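PDB 3KH1: predicted metal-dependent phosphohydrolase from Magnetospirillum magnetotacticum MS-1, which probably acts as a metal-dependent phosphohydrolase of the HD-domain family, possibly a 5'-deoxynucleotidase. Local coordinates for residues 56-61 / 178-183; 70-75 / 138-143; 83-88 / 97-102; 144-149 / 187-192. All coordinates share one frame; numbering follows the deposited sequence. Where two conformers were deposited one is given.

Contact 1 of 4, residues 56-61 / 178-183; sequences AEYADE and SKRLGA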
# COMPACT_ATOMS: atom_id res chain seq x y z
N ALA A 56 -3.83 14.71 -5.79
CA ALA A 56 -3.07 14.98 -7.03
C ALA A 56 -3.21 16.43 -7.48
O ALA A 56 -2.28 17.00 -8.03
CB ALA A 56 -3.56 14.05 -8.18
N GLU A 57 -4.37 17.02 -7.26
CA GLU A 57 -4.62 18.36 -7.80
C GLU A 57 -3.72 19.43 -7.17
O GLU A 57 -3.57 20.55 -7.70
CB GLU A 57 -6.08 18.78 -7.61
CG GLU A 57 -6.45 19.16 -6.16
CD GLU A 57 -7.95 19.18 -5.97
OE1 GLU A 57 -8.50 18.06 -5.81
OE2 GLU A 57 -8.58 20.26 -6.06
N TYR A 58 -3.15 19.09 -6.01
CA TYR A 58 -2.28 20.02 -5.27
C TYR A 58 -0.79 19.93 -5.72
O TYR A 58 0.01 20.74 -5.22
CB TYR A 58 -2.45 19.83 -3.74
CG TYR A 58 -3.91 19.97 -3.33
CD1 TYR A 58 -4.59 21.20 -3.42
CD2 TYR A 58 -4.65 18.86 -2.93
CE1 TYR A 58 -5.93 21.32 -3.12
CE2 TYR A 58 -6.01 18.98 -2.64
CZ TYR A 58 -6.63 20.20 -2.72
OH TYR A 58 -7.95 20.37 -2.46
N ALA A 59 -0.47 19.00 -6.63
CA ALA A 59 0.92 18.73 -7.21
C ALA A 59 1.23 19.67 -8.35
O ALA A 59 0.32 20.11 -9.07
CB ALA A 59 1.08 17.24 -7.69
N ASP A 60 2.52 19.96 -8.51
CA ASP A 60 2.96 20.77 -9.64
C ASP A 60 2.62 20.02 -10.92
O ASP A 60 2.55 18.79 -10.93
CB ASP A 60 4.46 21.07 -9.58
CG ASP A 60 4.82 22.05 -8.50
OD1 ASP A 60 3.89 22.67 -7.92
OD2 ASP A 60 6.03 22.22 -8.23
N GLU A 61 2.39 20.78 -12.01
CA GLU A 61 2.03 20.21 -13.33
C GLU A 61 2.98 19.10 -13.81
O GLU A 61 2.54 18.11 -14.45
CB GLU A 61 1.90 21.33 -14.39
N SER A 178 3.84 21.19 -2.19
CA SER A 178 2.56 21.85 -2.39
C SER A 178 2.41 22.99 -1.41
O SER A 178 2.37 22.77 -0.21
CB SER A 178 1.39 20.89 -2.17
OG SER A 178 0.16 21.59 -2.18
N LYS A 179 2.30 24.22 -1.92
CA LYS A 179 2.05 25.35 -1.07
C LYS A 179 0.72 25.21 -0.31
O LYS A 179 0.64 25.55 0.87
CB LYS A 179 2.10 26.67 -1.86
CG LYS A 179 3.50 27.05 -2.33
CD LYS A 179 3.53 28.47 -2.92
N ARG A 180 -0.31 24.69 -0.97
CA ARG A 180 -1.61 24.54 -0.32
C ARG A 180 -1.53 23.50 0.82
O ARG A 180 -2.09 23.70 1.91
CB ARG A 180 -2.66 24.15 -1.37
CG ARG A 180 -4.10 24.13 -0.87
CD ARG A 180 -4.78 25.53 -0.80
NE ARG A 180 -5.91 25.52 0.15
CZ ARG A 180 -5.79 25.34 1.48
NH1 ARG A 180 -4.59 25.17 2.06
NH2 ARG A 180 -6.88 25.35 2.24
N LEU A 181 -0.87 22.36 0.58
CA LEU A 181 -0.73 21.37 1.65
C LEU A 181 0.19 21.89 2.75
O LEU A 181 -0.04 21.59 3.93
CB LEU A 181 -0.30 20.01 1.11
CG LEU A 181 -1.22 19.32 0.11
CD1 LEU A 181 -0.56 18.01 -0.30
CD2 LEU A 181 -2.67 19.12 0.63
N GLY A 182 1.21 22.67 2.40
CA GLY A 182 2.02 23.28 3.42
C GLY A 182 1.26 24.22 4.33
O GLY A 182 1.44 24.22 5.54
N ALA A 183 0.40 25.05 3.74
CA ALA A 183 -0.46 25.95 4.50
C ALA A 183 -1.40 25.18 5.41
O ALA A 183 -1.59 25.55 6.57
CB ALA A 183 -1.23 26.90 3.52
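Y58 meets the start of helix 179-195 through two kinds of contact, one polar at its backbone and one apolar along its side chain. On the polar side its carbonyl oxygen lies 3.2 Å from S178 OG, close enough for a hydrogen bond to be possible. The other role of the hydroxyl is clear: S178 is the N-cap, and L181 N donates to S178 OG at 3.0 Å in a nearly straight bond (172°). Set anti to the backbone N (chi1 171°), OG is placed to accept from L181 N while lying near Y58 O.

The apolar contacts follow the same tyrosine outward. Y58 CB rests 4.1 Å from L181 CG, the two side chains crossing at about a right angle. Farther along, Y58 CD1 comes 3.9 Å from R180 CG. Tyrosine and arginine run side by side in the same direction; the stem, CB and CG of R180, lies along the CD1-CE1 side of the ring, and the guanidinium plane is turned 71° from it. E57 CG, from the same 3-10 turn, lies over one ring face.

Beyond the ring, Y58 OH is hydrogen-bonded to Q13 of the second subunit, whose L10 packs on both Y58 and R180. The chemistry thus joins a capped helix start to an aromatic side chain whose hydroxyl reaches the second subunit.

Contact 2 of 4, residues 70-75 / 138-143; sequences RMLLIH and DALDRL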
# COMPACT_ATOMS: atom_id res chain seq x y z
N ARG A 70 4.05 4.86 -7.29
CA ARG A 70 5.01 3.73 -7.33
C ARG A 70 6.19 3.98 -6.40
O ARG A 70 6.59 3.13 -5.61
CB ARG A 70 5.50 3.50 -8.76
CG ARG A 70 6.50 2.41 -8.93
CD ARG A 70 6.85 2.09 -10.32
NE ARG A 70 7.56 3.15 -11.05
CZ ARG A 70 7.03 3.94 -11.99
NH1 ARG A 70 5.72 4.02 -12.14
NH2 ARG A 70 7.80 4.72 -12.71
N MSE A 71 6.70 5.20 -6.45
CA MSE A 71 7.81 5.60 -5.60
C MSE A 71 7.45 5.45 -4.12
O MSE A 71 8.21 4.91 -3.32
CB MSE A 71 8.17 7.06 -5.93
CG MSE A 71 9.29 7.65 -5.10
SE MSE A 71 9.53 9.55 -5.49
CE MSE A 71 10.49 9.37 -7.16
N LEU A 72 6.26 5.90 -3.75
CA LEU A 72 5.82 5.76 -2.37
C LEU A 72 5.62 4.30 -1.99
O LEU A 72 5.92 3.90 -0.85
CB LEU A 72 4.54 6.56 -2.12
CG LEU A 72 4.76 8.09 -2.08
CD1 LEU A 72 3.40 8.79 -2.16
CD2 LEU A 72 5.53 8.46 -0.87
N LEU A 73 5.09 3.49 -2.87
CA LEU A 73 4.88 2.07 -2.56
C LEU A 73 6.23 1.40 -2.25
O LEU A 73 6.28 0.49 -1.44
CB LEU A 73 4.20 1.34 -3.68
CG LEU A 73 2.74 1.78 -3.92
CD1 LEU A 73 2.21 1.15 -5.22
CD2 LEU A 73 1.83 1.35 -2.73
N ILE A 74 7.32 1.85 -2.87
CA ILE A 74 8.61 1.16 -2.68
C ILE A 74 9.56 1.88 -1.73
O ILE A 74 10.63 1.35 -1.42
CB ILE A 74 9.30 0.80 -4.02
CG1 ILE A 74 9.68 2.02 -4.86
CG2 ILE A 74 8.38 -0.11 -4.81
CD1 ILE A 74 11.00 2.73 -4.46
N HIS A 75 9.22 3.10 -1.29
CA HIS A 75 10.18 3.97 -0.61
C HIS A 75 10.74 3.44 0.69
O HIS A 75 11.82 3.86 1.07
CB HIS A 75 9.62 5.42 -0.39
CG HIS A 75 8.81 5.57 0.86
ND1 HIS A 75 7.50 5.12 0.99
CD2 HIS A 75 9.16 6.08 2.07
CE1 HIS A 75 7.08 5.36 2.23
NE2 HIS A 75 8.06 5.97 2.90
N ASP A 138 7.58 13.23 -0.98
CA ASP A 138 8.09 13.54 0.35
C ASP A 138 7.10 14.42 1.13
O ASP A 138 6.91 14.24 2.33
CB ASP A 138 9.45 14.25 0.24
CG ASP A 138 10.13 14.42 1.58
OD1 ASP A 138 10.48 13.39 2.20
OD2 ASP A 138 10.36 15.59 1.97
N ALA A 139 6.45 15.36 0.44
CA ALA A 139 5.47 16.23 1.11
C ALA A 139 4.32 15.41 1.68
O ALA A 139 3.89 15.63 2.82
CB ALA A 139 4.99 17.25 0.08
N LEU A 140 3.84 14.43 0.92
CA LEU A 140 2.74 13.61 1.37
C LEU A 140 3.16 12.75 2.54
O LEU A 140 2.46 12.57 3.53
CB LEU A 140 2.24 12.72 0.27
CG LEU A 140 1.64 13.44 -0.91
CD1 LEU A 140 1.51 12.46 -2.09
CD2 LEU A 140 0.30 14.03 -0.52
N ASP A 141 4.36 12.21 2.46
CA ASP A 141 4.91 11.38 3.51
C ASP A 141 5.11 12.13 4.81
O ASP A 141 4.97 11.57 5.90
CB ASP A 141 6.23 10.76 3.09
CG ASP A 141 6.68 9.73 4.05
OD1 ASP A 141 5.96 8.71 4.17
OD2 ASP A 141 7.74 9.93 4.62
N ARG A 142 5.45 13.42 4.71
CA ARG A 142 5.64 14.25 5.89
C ARG A 142 4.32 14.77 6.44
O ARG A 142 4.19 15.06 7.63
CB ARG A 142 6.56 15.42 5.55
CG ARG A 142 8.00 15.02 5.25
CD ARG A 142 8.86 15.07 6.45
NE ARG A 142 8.42 14.36 7.64
CZ ARG A 142 8.60 13.06 7.92
NH1 ARG A 142 9.30 12.26 7.11
NH2 ARG A 142 8.16 12.56 9.08
N LEU A 143 3.31 14.92 5.58
CA LEU A 143 1.99 15.41 6.04
C LEU A 143 1.27 14.39 6.87
O LEU A 143 0.64 14.71 7.89
CB LEU A 143 1.16 15.74 4.82
CG LEU A 143 -0.29 16.18 5.04
CD1 LEU A 143 -0.38 17.45 5.93
CD2 LEU A 143 -1.03 16.42 3.71
O HOH W 1 8.02 6.98 5.36
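L72 overlaps L140 by a single branch: its CD1 methyl comes 4.1 Å from L140 CD1, and the two side chains cross at about a right angle. I48 of helix 41-54 packs on both leucines, so the pair belongs to a buried three-helix junction.

Beside this pair, H75 faces D141. The ring and carboxylate planes are 69° apart, and H75 NE2 stands 3.7 Å from D141 OD1, a separation bridged by a water. Water 1 lies in the ring plane, 2.7 Å from H75 NE2, and it can donate to D141 OD1 at 2.9 Å, one of several acceptors near it. The other ring nitrogen is tied back to L72 O, three residues earlier. H75 ND1 donates to that oxygen at 2.7 Å with an angle of 175°, exactly in the ring plane and on a carbonyl lone pair. That bond is reached because chi1 (86°) holds the ring between the backbone N and the carbonyl carbon, and it fixes the ring's rotation.

D141 OD1 also accepts from H44 NE2. Two histidines and an aspartate from three parts of the chain are consistent with the conserved histidine and aspartate cluster that binds metal in HD-domain relatives, although the calcium ion here, about 10 Å from the D141 side chain, is not bound by D141. The ND1 bond probably keeps the NE2 edge directed at the water and D141, next to the L72-L140 packing.

Contact 3 of 4, residues 83-88 / 97-102; sequences GDTFIH and EERERK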
# COMPACT_ATOMS: atom_id res chain seq x y z
N GLY A 83 15.43 -1.36 9.28
CA GLY A 83 14.52 -0.91 10.34
C GLY A 83 14.07 0.52 10.11
O GLY A 83 14.48 1.19 9.18
N ASP A 84 13.17 0.96 10.96
CA ASP A 84 12.69 2.31 10.93
C ASP A 84 13.53 3.17 11.87
O ASP A 84 14.03 2.70 12.91
CB ASP A 84 11.23 2.33 11.41
CG ASP A 84 10.64 3.73 11.41
OD1 ASP A 84 10.53 4.26 10.31
OD2 ASP A 84 10.29 4.26 12.48
N THR A 85 13.71 4.44 11.46
CA THR A 85 14.36 5.43 12.28
C THR A 85 13.38 6.58 12.48
O THR A 85 12.96 7.20 11.50
CB THR A 85 15.65 5.98 11.55
OG1 THR A 85 16.56 4.89 11.17
CG2 THR A 85 16.39 6.93 12.47
N PHE A 86 13.04 6.90 13.72
CA PHE A 86 12.12 8.00 14.00
C PHE A 86 12.78 9.30 13.55
O PHE A 86 13.95 9.51 13.81
CB PHE A 86 11.80 8.02 15.46
CG PHE A 86 10.80 9.08 15.87
CD1 PHE A 86 9.57 9.19 15.25
CD2 PHE A 86 11.12 9.95 16.88
CE1 PHE A 86 8.65 10.15 15.67
CE2 PHE A 86 10.24 10.92 17.32
CZ PHE A 86 8.98 11.01 16.72
N ILE A 87 12.02 10.15 12.87
CA ILE A 87 12.58 11.32 12.21
C ILE A 87 13.32 12.24 13.16
O ILE A 87 14.32 12.84 12.78
CB ILE A 87 11.43 12.08 11.44
CG1 ILE A 87 11.98 13.25 10.62
CG2 ILE A 87 10.36 12.61 12.43
CD1 ILE A 87 12.57 12.88 9.38
N HIS A 88 12.86 12.34 14.41
CA HIS A 88 13.49 13.21 15.39
C HIS A 88 14.60 12.57 16.23
O HIS A 88 15.21 13.22 17.09
CB HIS A 88 12.41 13.81 16.30
CG HIS A 88 11.38 14.61 15.56
ND1 HIS A 88 11.69 15.76 14.86
CD2 HIS A 88 10.06 14.40 15.37
CE1 HIS A 88 10.58 16.24 14.30
NE2 HIS A 88 9.59 15.42 14.57
N GLU A 97 22.41 5.54 6.64
CA GLU A 97 22.82 5.53 5.23
C GLU A 97 23.43 4.18 4.82
O GLU A 97 23.05 3.62 3.77
CB GLU A 97 23.77 6.70 4.93
N GLU A 98 24.37 3.65 5.61
CA GLU A 98 25.02 2.37 5.27
C GLU A 98 24.06 1.18 5.34
O GLU A 98 24.10 0.32 4.47
CB GLU A 98 26.29 2.06 6.11
CG GLU A 98 26.97 0.73 5.74
N ARG A 99 23.22 1.14 6.39
CA ARG A 99 22.20 0.11 6.57
C ARG A 99 21.29 0.05 5.35
O ARG A 99 20.99 -1.01 4.81
CB ARG A 99 21.31 0.43 7.79
CG ARG A 99 21.91 0.11 9.14
CD ARG A 99 20.82 0.07 10.19
NE ARG A 99 20.72 1.33 10.92
CZ ARG A 99 19.72 2.19 10.84
NH1 ARG A 99 18.66 1.93 10.07
NH2 ARG A 99 19.75 3.30 11.57
N GLU A 100 20.83 1.23 4.95
CA GLU A 100 19.87 1.35 3.84
C GLU A 100 20.53 1.03 2.50
O GLU A 100 19.96 0.34 1.67
CB GLU A 100 19.14 2.72 3.86
CG GLU A 100 18.21 2.86 5.07
CD GLU A 100 17.33 4.07 5.09
OE1 GLU A 100 17.48 4.97 4.25
OE2 GLU A 100 16.45 4.12 5.99
N ARG A 101 21.76 1.47 2.29
CA ARG A 101 22.49 1.14 1.05
C ARG A 101 22.64 -0.37 0.89
O ARG A 101 22.33 -0.91 -0.18
CB ARG A 101 23.87 1.86 1.04
CG ARG A 101 24.84 1.47 -0.12
CD ARG A 101 26.14 2.32 -0.08
NE ARG A 101 26.98 1.95 1.08
CZ ARG A 101 27.26 2.74 2.14
NH1 ARG A 101 26.81 4.00 2.24
NH2 ARG A 101 28.01 2.25 3.11
N LYS A 102 23.07 -1.06 1.96
CA LYS A 102 23.16 -2.51 1.95
C LYS A 102 21.80 -3.21 1.79
O LYS A 102 21.69 -4.18 1.05
CB LYS A 102 23.82 -3.05 3.23
O HOH W 2 16.34 3.16 8.56
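T85 presents its hydroxyl to the rim of the R99 guanidinium group, near the plane of that group and not over a face. T85 OG1 is 3.6 Å from R99 NH2, and what joins the two residues is a water. R99 comes over from the helix with its chain bent at chi3 (-97°), a turn that brings the guanidinium edge to T85 OG1, the two side chains crossing at a slant; the arginine was deposited in two conformers, and this account holds for one of them.

Water 2 sits in the guanidinium plane and accepts from R99 NH1 at 3.0 Å. It also accepts from T85 OG1, 3.1 Å away, and spends its own two protons on G83 O (2.8 Å) and E100 OE2 (2.7 Å), which gives it two donors and two acceptors. The contact belongs to the mainly helical HD-domain fold, where short helix 79-82 gives way to G83, a residue with positive phi, and the chain crosses a loop before entering helix 96-108. R99 also makes a weak hydrogen bond to A82 O, so the arginine touches the end of that short helix weakly and reaches the loop through the water.

E100 starts off to one side of the loop, packing on V78, E79 and A82, and its nearly extended chain carries the carboxylate forward until OE2 meets the water.

Contact 4 of 4, residues 144-149 / 187-192; sequences QPLLHN and ALVDEA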
# COMPACT_ATOMS: atom_id res chain seq x y z
N GLN A 144 1.31 13.14 6.42
CA GLN A 144 0.50 12.12 7.05
C GLN A 144 0.74 11.94 8.57
O GLN A 144 -0.24 11.83 9.34
CB GLN A 144 0.56 10.81 6.28
CG GLN A 144 -0.32 9.66 6.79
CD GLN A 144 0.39 8.71 7.71
OE1 GLN A 144 1.51 8.97 8.20
NE2 GLN A 144 -0.22 7.51 7.88
N PRO A 145 2.00 11.95 9.04
CA PRO A 145 2.20 11.80 10.47
C PRO A 145 1.64 12.98 11.27
O PRO A 145 1.29 12.82 12.43
CB PRO A 145 3.71 11.65 10.65
CG PRO A 145 4.17 11.31 9.32
CD PRO A 145 3.26 11.79 8.29
N LEU A 146 1.63 14.16 10.67
CA LEU A 146 1.00 15.33 11.31
C LEU A 146 -0.49 15.12 11.50
O LEU A 146 -1.06 15.39 12.58
CB LEU A 146 1.27 16.61 10.52
CG LEU A 146 2.73 16.95 10.27
CD1 LEU A 146 2.84 18.26 9.44
CD2 LEU A 146 3.56 17.03 11.53
N LEU A 147 -1.13 14.60 10.45
CA LEU A 147 -2.54 14.22 10.54
C LEU A 147 -2.77 13.26 11.68
O LEU A 147 -3.72 13.42 12.47
CB LEU A 147 -3.02 13.61 9.23
CG LEU A 147 -2.97 14.46 7.95
CD1 LEU A 147 -3.45 13.66 6.73
CD2 LEU A 147 -3.80 15.69 8.05
N HIS A 148 -1.91 12.27 11.79
CA HIS A 148 -2.11 11.24 12.84
C HIS A 148 -1.83 11.78 14.23
O HIS A 148 -2.60 11.50 15.15
CB HIS A 148 -1.25 10.03 12.55
CG HIS A 148 -1.86 9.10 11.54
ND1 HIS A 148 -2.05 7.78 11.80
CD2 HIS A 148 -2.35 9.33 10.29
CE1 HIS A 148 -2.66 7.23 10.77
NE2 HIS A 148 -2.87 8.14 9.84
N ASN A 149 -0.80 12.62 14.39
CA ASN A 149 -0.53 13.19 15.67
C ASN A 149 -1.68 14.09 16.11
O ASN A 149 -2.04 14.15 17.28
CB ASN A 149 0.79 13.99 15.66
CG ASN A 149 1.90 13.32 16.40
OD1 ASN A 149 1.77 12.94 17.56
ND2 ASN A 149 3.05 13.28 15.75
N ALA A 187 -1.35 25.30 9.57
CA ALA A 187 -2.57 25.63 10.33
C ALA A 187 -2.91 24.48 11.30
O ALA A 187 -3.29 24.69 12.43
CB ALA A 187 -3.72 25.90 9.36
N LEU A 188 -2.70 23.24 10.87
CA LEU A 188 -2.94 22.08 11.72
C LEU A 188 -2.02 22.11 12.92
O LEU A 188 -2.45 21.87 14.05
CB LEU A 188 -2.72 20.79 10.90
CG LEU A 188 -3.15 19.46 11.52
CD1 LEU A 188 -4.70 19.34 11.56
CD2 LEU A 188 -2.53 18.29 10.77
N VAL A 189 -0.74 22.41 12.67
CA VAL A 189 0.24 22.44 13.76
C VAL A 189 -0.03 23.62 14.71
O VAL A 189 0.06 23.47 15.91
CB VAL A 189 1.66 22.48 13.14
CG1 VAL A 189 2.73 22.80 14.19
CG2 VAL A 189 1.95 21.13 12.44
N ASP A 190 -0.43 24.78 14.16
CA ASP A 190 -0.83 25.89 15.01
C ASP A 190 -1.93 25.47 15.97
O ASP A 190 -1.90 25.79 17.15
CB ASP A 190 -1.38 27.08 14.18
CG ASP A 190 -0.30 27.86 13.42
OD1 ASP A 190 0.91 27.71 13.71
OD2 ASP A 190 -0.69 28.64 12.50
N GLU A 191 -2.94 24.78 15.44
CA GLU A 191 -4.05 24.33 16.27
C GLU A 191 -3.56 23.28 17.28
O GLU A 191 -3.99 23.27 18.43
CB GLU A 191 -5.19 23.80 15.41
CG GLU A 191 -6.38 23.26 16.22
CD GLU A 191 -7.17 24.29 17.01
OE1 GLU A 191 -7.06 25.50 16.74
OE2 GLU A 191 -7.93 23.86 17.92
N ALA A 192 -2.69 22.35 16.86
CA ALA A 192 -2.13 21.37 17.79
C ALA A 192 -1.46 22.05 18.98
O ALA A 192 -1.59 21.59 20.13
CB ALA A 192 -1.11 20.49 17.04
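L188 packs against L146 and L147 where two helices associated with the HD domain run in roughly the same direction. Their short segments are inclined by 29°, with axes 10.4 Å apart at closest approach, and the pairing is purely apolar. Helix 132-151 is kinked at P145, whose nitrogen cannot bond to the preceding turn.

The close part of the contact centres on one methyl. With CG of L188 anti to its backbone N (chi1 -170°), CD2 is carried against the peptide joining L146 and L147. There it lies 4.2 Å from L146 CB and 4.0 Å from L147 CD2, the latter side chain crossing that of L188 at about a right angle. L147 leaves its backbone pointing away from the partner helix, and only its far end bends back to touch. Beside this, L146 CD1 meets V189 CG2 at 4.2 Å, with L171 and I174 of helix 164-177 also packing on L146.

The remainder is looser. The A192 side chain, though its CB bond points toward residues 144-149, makes no contact with them and packs on W157. Toward solvent, L188 itself is partly exposed; D190 is exposed and bridges to R164, while E191 pairs with R195 and also packs on F150. L147 also packs on V17 of the second subunit. Tightest of all is a contact with the backbone, L188 CD2 lying 3.7 Å from L146 O.

Helix 132-151 supplies one segment of contacts 2 and 4, and helix 179-195 one of contacts 1 and 4, so these two helices tie three of the four together. Along the chain contact 1 spans contacts 2 and 3, with contact 3 falling between the two segments of contact 2; contact 4 alternates with contact 1. The centre of contact 2 is about 4 Å from the chain's centre, and contact 2 touches contact 1 through L181 and L140, and contact 3 through R142 and I87. The centres of contacts 1 and 3 are about 28 Å apart, on opposite sides of the chain's centre. Contacts 1, 2 and 4 also reach the second subunit, linking the helical core to the dimer interface.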